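Local atomic coordinates of possible periplasmic protein (Campylobacter jejuni, PDB entry 3RGC), a protein that is a SurA-like periplasmic chaperone, probably with peptidyl-prolyl cis-trans isomerase activity. Residues 36-44 with 237-247. Sequence-based numbering, arbitrary orientation.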
loop_
_atom_site.group_PDB
_atom_site.type_symbol
_atom_site.label_atom_id
_atom_site.label_comp_id
_atom_site.label_asym_id
_atom_site.label_seq_id
_atom_site.Cartn_x
_atom_site.Cartn_y
_atom_site.Cartn_z
ATOM N N ILE B 36 9.675 -37.480 14.265
ATOM C CA ILE B 36 8.909 -38.436 13.470
ATOM C C ILE B 36 8.539 -37.787 12.145
ATOM O O ILE B 36 8.767 -38.356 11.086
ATOM C CB ILE B 36 7.644 -38.940 14.182
ATOM C CG1 ILE B 36 8.008 -39.707 15.454
ATOM C CG2 ILE B 36 6.830 -39.821 13.262
ATOM C CD1 ILE B 36 6.863 -40.475 16.020
ATOM N N ASN B 37 8.002 -36.578 12.204
ATOM C CA ASN B 37 7.668 -35.859 10.977
ATOM C C ASN B 37 8.889 -35.544 10.102
ATOM O O ASN B 37 8.805 -35.613 8.880
ATOM C CB ASN B 37 6.879 -34.583 11.292
ATOM C CG ASN B 37 6.503 -33.805 10.046
ATOM O OD1 ASN B 37 5.513 -34.113 9.377
ATOM N ND2 ASN B 37 7.292 -32.782 9.730
ATOM N N GLU B 38 10.025 -35.204 10.708
ATOM C CA GLU B 38 11.224 -34.950 9.905
ATOM C C GLU B 38 11.631 -36.185 9.133
ATOM O O GLU B 38 12.083 -36.093 8.003
ATOM C CB GLU B 38 12.394 -34.509 10.760
ATOM C CG GLU B 38 12.400 -33.040 11.097
ATOM C CD GLU B 38 13.673 -32.640 11.809
ATOM O OE1 GLU B 38 14.603 -33.480 11.862
ATOM O OE2 GLU B 38 13.742 -31.496 12.314
ATOM N N LYS B 39 11.484 -37.355 9.740
ATOM C CA LYS B 39 11.870 -38.572 9.025
ATOM C C LYS B 39 10.918 -38.851 7.869
ATOM O O LYS B 39 11.340 -39.318 6.819
ATOM C CB LYS B 39 11.954 -39.772 9.960
ATOM C CG LYS B 39 12.982 -39.618 11.060
ATOM C CD LYS B 39 14.328 -39.226 10.487
ATOM C CE LYS B 39 15.374 -39.107 11.573
ATOM N NZ LYS B 39 16.691 -38.700 11.007
ATOM N N MET B 40 9.635 -38.564 8.067
ATOM C CA MET B 40 8.656 -38.716 6.999
ATOM C C MET B 40 9.040 -37.828 5.819
ATOM O O MET B 40 8.972 -38.256 4.675
ATOM C CB MET B 40 7.236 -38.379 7.482
ATOM C CG MET B 40 6.577 -39.438 8.366
ATOM S SD MET B 40 4.938 -38.928 8.985
ATOM C CE MET B 40 4.161 -38.653 7.458
ATOM N N GLU B 41 9.461 -36.595 6.098
ATOM C CA GLU B 41 9.802 -35.654 5.026
ATOM C C GLU B 41 11.028 -36.108 4.261
ATOM O O GLU B 41 11.047 -36.106 3.037
ATOM C CB GLU B 41 10.091 -34.260 5.593
ATOM C CG GLU B 41 8.874 -33.544 6.155
ATOM C CD GLU B 41 9.249 -32.297 6.943
ATOM O OE1 GLU B 41 10.439 -32.146 7.291
ATOM O OE2 GLU B 41 8.357 -31.473 7.220
ATOM N N ILE B 42 12.066 -36.478 5.001
ATOM C CA ILE B 42 13.306 -36.945 4.399
ATOM C C ILE B 42 13.028 -38.098 3.455
ATOM O O ILE B 42 13.574 -38.155 2.356
ATOM C CB ILE B 42 14.300 -37.389 5.470
ATOM C CG1 ILE B 42 14.851 -36.171 6.213
ATOM C CG2 ILE B 42 15.434 -38.186 4.852
ATOM C CD1 ILE B 42 15.535 -36.520 7.528
ATOM N N SER B 43 12.159 -39.009 3.879
ATOM C CA SER B 43 11.829 -40.184 3.065
ATOM C C SER B 43 11.051 -39.821 1.805
ATOM O O SER B 43 11.240 -40.412 0.740
ATOM C CB SER B 43 11.060 -41.206 3.905
ATOM O OG SER B 43 9.954 -41.716 3.185
ATOM N N GLN B 44 10.150 -38.856 1.934
ATOM C CA GLN B 44 9.433 -38.329 0.785
ATOM C C GLN B 44 10.395 -37.575 -0.143
ATOM O O GLN B 44 10.257 -37.624 -1.364
ATOM C CB GLN B 44 8.319 -37.395 1.250
ATOM C CG GLN B 44 7.160 -38.134 1.895
ATOM C CD GLN B 44 6.598 -39.233 0.999
ATOM O OE1 GLN B 44 6.275 -39.005 -0.172
ATOM N NE2 GLN B 44 6.485 -40.435 1.551
ATOM N N TYR B 237 -2.203 -35.331 2.749
ATOM C CA TYR B 237 -1.162 -36.152 2.149
ATOM C C TYR B 237 -0.313 -36.794 3.247
ATOM O O TYR B 237 0.022 -37.982 3.170
ATOM C CB TYR B 237 -0.290 -35.297 1.221
ATOM C CG TYR B 237 0.794 -36.076 0.508
ATOM C CD1 TYR B 237 0.598 -36.564 -0.775
ATOM C CD2 TYR B 237 2.013 -36.324 1.123
ATOM C CE1 TYR B 237 1.594 -37.284 -1.421
ATOM C CE2 TYR B 237 3.000 -37.032 0.491
ATOM C CZ TYR B 237 2.789 -37.510 -0.780
ATOM O OH TYR B 237 3.790 -38.208 -1.406
ATOM N N PHE B 238 0.027 -36.008 4.268
ATOM C CA PHE B 238 0.778 -36.535 5.409
ATOM C C PHE B 238 -0.030 -37.375 6.402
ATOM O O PHE B 238 0.517 -38.298 7.000
ATOM C CB PHE B 238 1.616 -35.451 6.098
ATOM C CG PHE B 238 2.822 -35.051 5.295
ATOM C CD1 PHE B 238 3.903 -35.905 5.183
ATOM C CD2 PHE B 238 2.848 -33.855 4.601
ATOM C CE1 PHE B 238 5.004 -35.559 4.422
ATOM C CE2 PHE B 238 3.948 -33.509 3.838
ATOM C CZ PHE B 238 5.024 -34.361 3.750
ATOM N N ASP B 239 -1.324 -37.103 6.556
ATOM C CA ASP B 239 -2.167 -38.002 7.361
ATOM C C ASP B 239 -2.185 -39.399 6.765
ATOM O O ASP B 239 -1.920 -40.381 7.456
ATOM C CB ASP B 239 -3.604 -37.505 7.475
ATOM C CG ASP B 239 -3.699 -36.160 8.150
ATOM O OD1 ASP B 239 -2.776 -35.832 8.933
ATOM O OD2 ASP B 239 -4.689 -35.428 7.882
ATOM N N LYS B 240 -2.513 -39.481 5.478
ATOM C CA LYS B 240 -2.538 -40.757 4.782
ATOM C C LYS B 240 -1.192 -41.457 4.911
ATOM O O LYS B 240 -1.110 -42.683 4.888
ATOM C CB LYS B 240 -2.864 -40.561 3.303
ATOM C CG LYS B 240 -4.314 -40.215 2.999
ATOM C CD LYS B 240 -4.545 -40.200 1.494
ATOM C CE LYS B 240 -5.995 -39.935 1.145
ATOM N NZ LYS B 240 -6.196 -39.905 -0.334
ATOM N N LEU B 241 -0.130 -40.671 5.031
ATOM C CA LEU B 241 1.207 -41.231 5.095
ATOM C C LEU B 241 1.489 -41.739 6.503
ATOM O O LEU B 241 2.039 -42.823 6.678
ATOM C CB LEU B 241 2.242 -40.187 4.697
ATOM C CG LEU B 241 3.553 -40.768 4.185
ATOM C CD1 LEU B 241 3.271 -41.689 3.015
ATOM C CD2 LEU B 241 4.507 -39.652 3.794
ATOM N N ARG B 242 1.101 -40.952 7.502
ATOM C CA ARG B 242 1.247 -41.351 8.901
ATOM C C ARG B 242 0.518 -42.655 9.168
ATOM O O ARG B 242 0.793 -43.331 10.153
ATOM C CB ARG B 242 0.723 -40.264 9.836
ATOM C CG ARG B 242 1.677 -39.106 10.026
ATOM C CD ARG B 242 0.981 -37.890 10.635
ATOM N NE ARG B 242 1.453 -36.648 10.023
ATOM C CZ ARG B 242 0.906 -35.454 10.219
ATOM N NH1 ARG B 242 -0.139 -35.321 11.024
ATOM N NH2 ARG B 242 1.406 -34.389 9.608
ATOM N N SER B 243 -0.407 -43.007 8.278
ATOM C CA SER B 243 -1.179 -44.232 8.424
ATOM C C SER B 243 -0.475 -45.419 7.784
ATOM O O SER B 243 -0.493 -46.521 8.332
ATOM C CB SER B 243 -2.576 -44.071 7.815
ATOM O OG SER B 243 -3.317 -43.068 8.486
ATOM N N LYS B 244 0.139 -45.182 6.627
ATOM C CA LYS B 244 0.748 -46.243 5.823
ATOM C C LYS B 244 2.177 -46.645 6.216
ATOM O O LYS B 244 2.701 -47.619 5.689
ATOM C CB LYS B 244 0.725 -45.863 4.334
ATOM N N ILE B 245 2.819 -45.904 7.114
ATOM C CA ILE B 245 4.193 -46.238 7.487
ATOM C C ILE B 245 4.264 -46.916 8.838
ATOM O O ILE B 245 3.423 -46.684 9.707
ATOM C CB ILE B 245 5.116 -45.004 7.527
ATOM C CG1 ILE B 245 4.640 -44.021 8.591
ATOM C CG2 ILE B 245 5.197 -44.339 6.157
ATOM C CD1 ILE B 245 5.365 -42.713 8.547
ATOM N N ASN B 246 5.288 -47.748 9.007
ATOM C CA ASN B 246 5.558 -48.382 10.293
ATOM C C ASN B 246 6.423 -47.522 11.216
ATOM O O ASN B 246 7.541 -47.127 10.874
ATOM C CB ASN B 246 6.174 -49.766 10.099
ATOM C CG ASN B 246 7.081 -49.829 8.892
ATOM O OD1 ASN B 246 7.647 -48.815 8.472
ATOM N ND2 ASN B 246 7.218 -51.020 8.317
ATOM N N ILE B 247 5.871 -47.224 12.383
ATOM C CA ILE B 247 6.549 -46.450 13.404
ATOM C C ILE B 247 6.645 -47.354 14.619
ATOM O O ILE B 247 5.635 -47.653 15.258
ATOM C CB ILE B 247 5.731 -45.195 13.782
ATOM C CG1 ILE B 247 5.689 -44.199 12.611
ATOM C CG2 ILE B 247 6.280 -44.555 15.051
ATOM C CD1 ILE B 247 4.872 -42.947 12.886
#
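Y237 OH donates a hydrogen bond to Q44 OE1 at 2.9 Å. The hydroxyl sits above the carbonyl plane of the amide, not on a lone pair. OE1 lies at the edge of the tyrosine ring, and the amide and ring planes are 75° apart. A bend at chi2 (-54°) folds the Q44 chain and turns its amide to L241, whose side chain comes from the opposite direction. Q44 NE2 is 3.1 Å from L241 CD2.

M40 fills the middle of the contact. A turn at chi3 (58°) swings its CE in between F238, L241 and R242. M40 CE meets the edge of the F238 ring, in its plane, 3.6 Å from F238 CD1. It also touches L241 CB. M40 SD rests on the aliphatic part of R242, 3.4 Å from R242 CG. M40 CG and I245 CD1 are 3.5 Å apart, tighter than usual van der Waals contact. At the far end I36 CG2 packs on I247 CD1 at 3.7 Å, the two side chains crossing at about a right angle.

Segments 36-44 and 237-244 of helices 30-48 and 218-244 run at 99° to each other. Y237 and F238 also touch I106 of helix 86-107. I247 opens strand 247-249, which pairs with strand 3-7. The contact thus joins the C-terminal end of the chain to the SurA N-terminal region. The apolar packing around M40 is not directional. The bond from Y237 OH is the one hydrogen bond between the segments, so it supplies their directional link and gives the amide oxygen of buried Q44 a donor.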